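Local coordinates for protein mannitol dehydrogenase (Helicobacter pylori, PDB 3TWO) that probably catalyses the NADP(H)-dependent, zinc-assisted interconversion of cinnamyl alcohols and their aldehydes, at residues Ala201-Lys213 / Val221-Leu235. Numbering follows the deposited sequence.
Sequences AEVSVFARNEHKK and VKHFYTDPKQCKEEL. With NDP (NADPH dihydro-nicotinamide-adenine-dinucleotide phosphate), chain F.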
loop_
_atom_site.group_PDB
_atom_site.type_symbol
_atom_site.label_atom_id
_atom_site.label_comp_id
_atom_site.label_asym_id
_atom_site.label_seq_id
_atom_site.Cartn_x
_atom_site.Cartn_y
_atom_site.Cartn_z
ATOM N N ALA B 201 -1.039 15.524 -17.456
ATOM C CA ALA B 201 -1.496 15.646 -16.068
ATOM C C ALA B 201 -1.616 17.074 -15.608
ATOM O O ALA B 201 -0.995 17.991 -16.156
ATOM C CB ALA B 201 -0.602 14.914 -15.109
ATOM N N GLU B 202 -2.428 17.246 -14.578
ATOM C CA GLU B 202 -2.511 18.491 -13.883
ATOM C C GLU B 202 -1.627 18.265 -12.644
ATOM O O GLU B 202 -1.947 17.416 -11.812
ATOM C CB GLU B 202 -3.975 18.790 -13.511
ATOM C CG GLU B 202 -4.126 20.157 -13.056
ATOM C CD GLU B 202 -5.594 20.584 -12.783
ATOM O OE1 GLU B 202 -5.846 21.786 -12.974
ATOM O OE2 GLU B 202 -6.482 19.780 -12.394
ATOM N N VAL B 203 -0.548 19.046 -12.513
ATOM C CA VAL B 203 0.512 18.687 -11.583
ATOM C C VAL B 203 0.599 19.602 -10.379
ATOM O O VAL B 203 0.615 20.836 -10.516
ATOM C CB VAL B 203 1.867 18.645 -12.329
ATOM C CG1 VAL B 203 3.024 18.223 -11.392
ATOM C CG2 VAL B 203 1.734 17.671 -13.500
ATOM N N SER B 204 0.653 19.013 -9.189
ATOM C CA SER B 204 0.861 19.788 -7.959
ATOM C C SER B 204 2.248 19.381 -7.420
ATOM O O SER B 204 2.612 18.185 -7.464
ATOM C CB SER B 204 -0.214 19.465 -6.907
ATOM O OG SER B 204 -1.532 19.803 -7.337
ATOM N N VAL B 205 3.003 20.352 -6.892
ATOM C CA VAL B 205 4.295 20.022 -6.311
ATOM C C VAL B 205 4.285 20.303 -4.789
ATOM O O VAL B 205 3.682 21.297 -4.308
ATOM C CB VAL B 205 5.417 20.819 -7.043
ATOM C CG1 VAL B 205 6.732 20.778 -6.295
ATOM C CG2 VAL B 205 5.589 20.259 -8.431
ATOM N N PHE B 206 4.956 19.449 -4.031
ATOM C CA PHE B 206 5.051 19.693 -2.569
ATOM C C PHE B 206 6.508 19.794 -2.276
ATOM O O PHE B 206 7.225 18.828 -2.529
ATOM C CB PHE B 206 4.445 18.538 -1.747
ATOM C CG PHE B 206 2.967 18.335 -2.004
ATOM C CD1 PHE B 206 2.526 17.608 -3.106
ATOM C CD2 PHE B 206 2.028 18.867 -1.145
ATOM C CE1 PHE B 206 1.109 17.411 -3.331
ATOM C CE2 PHE B 206 0.642 18.706 -1.362
ATOM C CZ PHE B 206 0.197 17.987 -2.456
ATOM N N ALA B 207 6.940 20.949 -1.781
ATOM C CA ALA B 207 8.374 21.199 -1.455
ATOM C C ALA B 207 8.399 21.683 0.020
ATOM O O ALA B 207 7.356 21.589 0.680
ATOM C CB ALA B 207 9.006 22.238 -2.437
ATOM N N ARG B 208 9.555 22.159 0.540
ATOM C CA ARG B 208 9.607 22.652 1.913
ATOM C C ARG B 208 9.697 24.188 1.968
ATOM O O ARG B 208 9.519 24.791 3.042
ATOM C CB ARG B 208 10.754 21.988 2.735
ATOM C CG ARG B 208 10.537 20.455 2.937
ATOM C CD ARG B 208 11.567 19.879 3.958
ATOM N NE ARG B 208 12.945 19.868 3.435
ATOM C CZ ARG B 208 13.942 19.293 4.091
ATOM N NH1 ARG B 208 13.682 18.762 5.277
ATOM N NH2 ARG B 208 15.200 19.260 3.596
ATOM N N ASN B 209 9.913 24.839 0.820
ATOM C CA ASN B 209 9.794 26.294 0.803
ATOM C C ASN B 209 9.512 26.681 -0.634
ATOM O O ASN B 209 9.326 25.807 -1.481
ATOM C CB ASN B 209 11.122 26.896 1.289
ATOM C CG ASN B 209 12.334 26.239 0.575
ATOM O OD1 ASN B 209 12.454 26.354 -0.628
ATOM N ND2 ASN B 209 13.190 25.533 1.317
ATOM N N GLU B 210 9.541 27.987 -0.926
ATOM C CA GLU B 210 9.182 28.470 -2.243
ATOM C C GLU B 210 10.373 28.885 -3.072
ATOM O O GLU B 210 10.201 29.584 -4.091
ATOM C CB GLU B 210 8.198 29.634 -2.127
ATOM C CG GLU B 210 6.875 29.190 -1.520
ATOM C CD GLU B 210 5.721 30.149 -1.803
ATOM O OE1 GLU B 210 5.945 31.338 -2.054
ATOM O OE2 GLU B 210 4.555 29.698 -1.797
ATOM N N HIS B 211 11.577 28.404 -2.707
ATOM C CA HIS B 211 12.767 28.818 -3.453
ATOM C C HIS B 211 12.734 28.460 -4.945
ATOM O O HIS B 211 13.310 29.189 -5.765
ATOM C CB HIS B 211 14.119 28.376 -2.812
ATOM C CG HIS B 211 14.329 28.862 -1.409
ATOM N ND1 HIS B 211 15.192 28.231 -0.534
ATOM C CD2 HIS B 211 13.754 29.875 -0.709
ATOM C CE1 HIS B 211 15.152 28.843 0.637
ATOM N NE2 HIS B 211 14.292 29.845 0.557
ATOM N N LYS B 212 12.070 27.368 -5.297
ATOM C CA LYS B 212 11.993 26.941 -6.700
ATOM C C LYS B 212 10.570 26.993 -7.286
ATOM O O LYS B 212 10.297 26.382 -8.307
ATOM C CB LYS B 212 12.601 25.537 -6.837
ATOM C CG LYS B 212 14.045 25.508 -6.283
ATOM C CD LYS B 212 14.740 24.130 -6.386
ATOM C CE LYS B 212 14.058 23.074 -5.560
ATOM N NZ LYS B 212 14.974 21.855 -5.425
ATOM N N LYS B 213 9.672 27.734 -6.648
ATOM C CA LYS B 213 8.299 27.829 -7.152
ATOM C C LYS B 213 8.251 28.332 -8.619
ATOM O O LYS B 213 7.541 27.763 -9.431
ATOM C CB LYS B 213 7.466 28.731 -6.248
ATOM C CG LYS B 213 6.142 29.071 -6.800
ATOM C CD LYS B 213 5.218 29.583 -5.744
ATOM C CE LYS B 213 3.750 29.615 -6.329
ATOM N NZ LYS B 213 2.954 30.447 -5.441
ATOM N N VAL B 221 3.547 23.451 -13.760
ATOM C CA VAL B 221 2.909 23.031 -12.515
ATOM C C VAL B 221 1.763 23.965 -12.215
ATOM O O VAL B 221 1.891 25.201 -12.417
ATOM C CB VAL B 221 3.918 23.054 -11.369
ATOM C CG1 VAL B 221 3.233 22.860 -10.033
ATOM C CG2 VAL B 221 4.939 21.929 -11.605
ATOM N N LYS B 222 0.642 23.391 -11.780
ATOM C CA LYS B 222 -0.540 24.199 -11.557
ATOM C C LYS B 222 -0.689 24.633 -10.070
ATOM O O LYS B 222 -1.209 25.706 -9.795
ATOM C CB LYS B 222 -1.796 23.505 -12.117
ATOM C CG LYS B 222 -2.497 24.292 -13.410
ATOM C CD LYS B 222 -1.672 24.314 -14.801
ATOM C CE LYS B 222 -2.488 23.759 -16.032
ATOM N NZ LYS B 222 -2.897 22.264 -15.890
ATOM N N HIS B 223 -0.221 23.810 -9.129
ATOM C CA HIS B 223 -0.256 24.191 -7.708
ATOM C C HIS B 223 1.072 23.879 -7.068
ATOM O O HIS B 223 1.695 22.833 -7.356
ATOM C CB HIS B 223 -1.351 23.474 -6.902
ATOM C CG HIS B 223 -2.725 23.595 -7.482
ATOM N ND1 HIS B 223 -3.276 22.620 -8.289
ATOM C CD2 HIS B 223 -3.656 24.569 -7.378
ATOM C CE1 HIS B 223 -4.483 22.990 -8.665
ATOM N NE2 HIS B 223 -4.743 24.161 -8.114
ATOM N N PHE B 224 1.516 24.799 -6.216
ATOM C CA PHE B 224 2.770 24.633 -5.525
ATOM C C PHE B 224 2.454 24.708 -4.045
ATOM O O PHE B 224 1.908 25.686 -3.615
ATOM C CB PHE B 224 3.760 25.756 -5.880
ATOM C CG PHE B 224 5.165 25.457 -5.453
ATOM C CD1 PHE B 224 6.057 24.801 -6.321
ATOM C CD2 PHE B 224 5.602 25.795 -4.191
ATOM C CE1 PHE B 224 7.319 24.511 -5.943
ATOM C CE2 PHE B 224 6.920 25.491 -3.823
ATOM C CZ PHE B 224 7.761 24.840 -4.685
ATOM N N TYR B 225 2.808 23.685 -3.269
ATOM C CA TYR B 225 2.596 23.745 -1.811
ATOM C C TYR B 225 3.894 23.616 -1.040
ATOM O O TYR B 225 4.857 22.986 -1.523
ATOM C CB TYR B 225 1.697 22.610 -1.410
ATOM C CG TYR B 225 0.368 22.614 -2.149
ATOM C CD1 TYR B 225 0.040 21.538 -3.021
ATOM C CD2 TYR B 225 -0.545 23.682 -2.005
ATOM C CE1 TYR B 225 -1.156 21.511 -3.688
ATOM C CE2 TYR B 225 -1.780 23.656 -2.660
ATOM C CZ TYR B 225 -2.071 22.540 -3.488
ATOM O OH TYR B 225 -3.227 22.454 -4.182
ATOM N N THR B 226 3.945 24.235 0.137
ATOM C CA THR B 226 5.114 24.055 1.020
ATOM C C THR B 226 4.748 23.140 2.218
ATOM O O THR B 226 5.556 22.926 3.120
ATOM C CB THR B 226 5.665 25.407 1.517
ATOM O OG1 THR B 226 4.597 26.159 2.092
ATOM C CG2 THR B 226 6.305 26.227 0.344
ATOM N N ASP B 227 3.546 22.579 2.207
ATOM C CA ASP B 227 3.153 21.669 3.260
ATOM C C ASP B 227 2.001 20.910 2.691
ATOM O O ASP B 227 1.107 21.524 2.065
ATOM C CB ASP B 227 2.641 22.454 4.453
ATOM C CG ASP B 227 2.480 21.595 5.715
ATOM O OD1 ASP B 227 1.690 20.660 5.744
ATOM O OD2 ASP B 227 3.146 21.898 6.704
ATOM N N PRO B 228 1.984 19.582 2.896
ATOM C CA PRO B 228 0.850 18.829 2.349
ATOM C C PRO B 228 -0.497 19.308 2.854
ATOM O O PRO B 228 -1.487 19.152 2.147
ATOM C CB PRO B 228 1.124 17.363 2.763
ATOM C CG PRO B 228 2.203 17.417 3.770
ATOM C CD PRO B 228 2.983 18.708 3.550
ATOM N N LYS B 229 -0.562 19.929 4.033
ATOM C CA LYS B 229 -1.869 20.312 4.594
ATOM C C LYS B 229 -2.515 21.432 3.802
ATOM O O LYS B 229 -3.696 21.683 3.966
ATOM C CB LYS B 229 -1.716 20.806 6.014
ATOM C CG LYS B 229 -2.004 19.735 6.971
ATOM C CD LYS B 229 -0.837 19.511 7.942
ATOM C CE LYS B 229 0.187 18.552 7.360
ATOM N NZ LYS B 229 1.525 19.048 7.704
ATOM N N GLN B 230 -1.704 22.142 3.012
ATOM C CA GLN B 230 -2.235 23.228 2.163
ATOM C C GLN B 230 -3.022 22.672 0.977
ATOM O O GLN B 230 -3.741 23.398 0.311
ATOM C CB GLN B 230 -1.134 24.168 1.678
ATOM C CG GLN B 230 -0.180 24.665 2.756
ATOM C CD GLN B 230 1.137 25.165 2.195
ATOM O OE1 GLN B 230 1.451 24.968 1.019
ATOM N NE2 GLN B 230 1.953 25.749 3.050
ATOM N N CYS B 231 -2.904 21.395 0.680
ATOM C CA CYS B 231 -3.603 20.920 -0.509
ATOM C C CYS B 231 -5.045 20.604 -0.157
ATOM O O CYS B 231 -5.312 19.752 0.642
ATOM C CB CYS B 231 -2.891 19.701 -1.121
ATOM S SG CYS B 231 -3.832 18.866 -2.439
ATOM N N LYS B 232 -5.986 21.305 -0.766
ATOM C CA LYS B 232 -7.361 21.156 -0.357
ATOM C C LYS B 232 -8.171 20.292 -1.329
ATOM O O LYS B 232 -9.382 20.286 -1.283
ATOM C CB LYS B 232 -7.960 22.550 -0.120
ATOM C CG LYS B 232 -7.225 23.241 1.033
ATOM C CD LYS B 232 -7.802 22.671 2.368
ATOM C CE LYS B 232 -6.798 22.605 3.558
ATOM N NZ LYS B 232 -5.845 23.730 3.633
ATOM N N GLU B 233 -7.489 19.517 -2.154
ATOM C CA GLU B 233 -8.089 18.885 -3.311
ATOM C C GLU B 233 -7.740 17.409 -3.229
ATOM O O GLU B 233 -6.704 17.074 -2.705
ATOM C CB GLU B 233 -7.345 19.485 -4.508
ATOM C CG GLU B 233 -7.692 18.975 -5.844
ATOM C CD GLU B 233 -7.207 19.894 -6.958
ATOM O OE1 GLU B 233 -6.031 20.306 -7.030
ATOM O OE2 GLU B 233 -8.033 20.165 -7.823
ATOM N N GLU B 234 -8.560 16.511 -3.752
ATOM C CA GLU B 234 -8.135 15.109 -3.860
ATOM C C GLU B 234 -7.308 14.840 -5.125
ATOM O O GLU B 234 -7.698 15.249 -6.216
ATOM C CB GLU B 234 -9.366 14.217 -3.862
ATOM C CG GLU B 234 -10.177 14.324 -2.589
ATOM C CD GLU B 234 -11.169 13.175 -2.447
ATOM O OE1 GLU B 234 -11.046 12.453 -1.426
ATOM O OE2 GLU B 234 -12.037 12.962 -3.342
ATOM N N LEU B 235 -6.192 14.126 -4.990
ATOM C CA LEU B 235 -5.364 13.822 -6.139
ATOM C C LEU B 235 -5.573 12.379 -6.559
ATOM O O LEU B 235 -5.940 11.574 -5.742
ATOM C CB LEU B 235 -3.867 14.085 -5.829
ATOM C CG LEU B 235 -3.626 15.499 -5.231
ATOM C CD1 LEU B 235 -2.127 15.830 -5.057
ATOM C CD2 LEU B 235 -4.221 16.534 -6.135
HETATM P PA NDP F . 17.602 15.146 -4.227
HETATM O O1A NDP F . 17.940 15.751 -2.929
HETATM O O2A NDP F . 17.585 15.884 -5.618
HETATM O O5B NDP F . 16.068 15.681 -4.088
HETATM C C5B NDP F . 15.261 15.519 -2.803
HETATM C C4B NDP F . 14.234 16.645 -2.756
HETATM O O4B NDP F . 13.180 16.518 -1.712
HETATM C C3B NDP F . 14.972 17.981 -2.513
HETATM O O3B NDP F . 14.444 18.962 -3.483
HETATM C C2B NDP F . 14.546 18.341 -1.064
HETATM O O2B NDP F . 14.524 19.779 -0.994
HETATM C C1B NDP F . 13.085 17.833 -1.018
HETATM N N9A NDP F . 12.654 17.397 0.330
HETATM C C8A NDP F . 13.461 16.862 1.275
HETATM N N7A NDP F . 12.690 16.554 2.306
HETATM C C5A NDP F . 11.432 16.881 2.025
HETATM C C6A NDP F . 10.241 16.783 2.721
HETATM N N6A NDP F . 10.150 16.273 3.997
HETATM N N1A NDP F . 9.156 17.239 2.106
HETATM C C2A NDP F . 9.160 17.728 0.885
HETATM N N3A NDP F . 10.272 17.819 0.195
HETATM C C4A NDP F . 11.419 17.411 0.765
HETATM O O3 NDP F . 17.089 13.653 -4.227
HETATM P PN NDP F . 16.891 12.758 -5.448
HETATM O O1N NDP F . 15.778 13.222 -6.307
HETATM O O2N NDP F . 18.188 12.336 -6.189
HETATM O O5D NDP F . 16.456 11.422 -4.739
HETATM C C5D NDP F . 15.334 11.500 -3.733
HETATM C C4D NDP F . 15.193 10.124 -2.956
HETATM O O4D NDP F . 14.889 9.197 -4.016
HETATM C C3D NDP F . 16.473 9.603 -2.248
HETATM O O3D NDP F . 16.082 8.992 -0.988
HETATM C C2D NDP F . 17.008 8.592 -3.289
HETATM O O2D NDP F . 17.731 7.591 -2.662
HETATM C C1D NDP F . 15.675 7.995 -3.799
HETATM N N1N NDP F . 15.793 7.213 -5.076
HETATM C C2N NDP F . 15.060 6.010 -5.184
HETATM C C3N NDP F . 15.127 5.246 -6.338
HETATM C C7N NDP F . 14.252 3.999 -6.450
HETATM O O7N NDP F . 13.235 3.872 -5.749
HETATM N N7N NDP F . 14.513 3.233 -7.504
HETATM C C4N NDP F . 15.970 5.659 -7.396
HETATM C C5N NDP F . 16.685 6.890 -7.320
HETATM C C6N NDP F . 16.616 7.657 -6.175
HETATM P P2B NDP F . 15.071 20.589 0.227
HETATM O O1X NDP F . 16.039 21.722 -0.455
HETATM O O2X NDP F . 13.956 21.066 1.051
HETATM O O3X NDP F . 16.043 19.628 1.039
#
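The ring of Phe224, on the edge strand of a Rossmann-fold sheet, meets backbone atoms of the neighbouring segment on two sides: Lys213 CA over one face and Asn209 O at the edge. Lys213 CA is 3.9 Å from the ring centroid, a CH-pi contact. Asn209 O approaches CE2 in the ring plane. Phe224 CG is anti to its own backbone N (chi1 -166°), which carries the ring across toward Lys213, where helix 213-218 begins. Val205 CG1 and Ala207 CB also touch it. Strands 202-206 and 223-225 run parallel and are joined through that helix as a beta-alpha-beta unit. Their ladder begins with Val203 O, which accepts from Lys222 N and only weakly from His223 N. Then Val205 N donates to His223 O, Tyr225 N to Val205 O at 2.7 Å, and Ala207 N to Tyr225 O. On the face opposite Phe224, the side chains of Phe206 and Tyr225 run side by side, their rings oblique to each other with planes at 35°. Phe206 CE2 comes to 3.3 Å from Tyr225 CD1. Leu235 CD1 meets the edge of the Phe206 ring, and Tyr251 packs edge-to-face with it. Cys231 CB sits 3.6 Å above the Tyr225 ring plane. Past strand 202-206, Arg208 binds the adenosine 2'-phosphate of NADPH, the group that NADH lacks. The guanidinium also lies against the adenine; N7A is 3.4 Å above the guanidinium plane. The Arg208 chain bends at chi3 (-69°), bringing two nitrogens to the phosphate: Arg208 NE donates to NADPH O2X at 2.9 Å, and Arg208 NH2 to NADPH O3X at 2.7 Å.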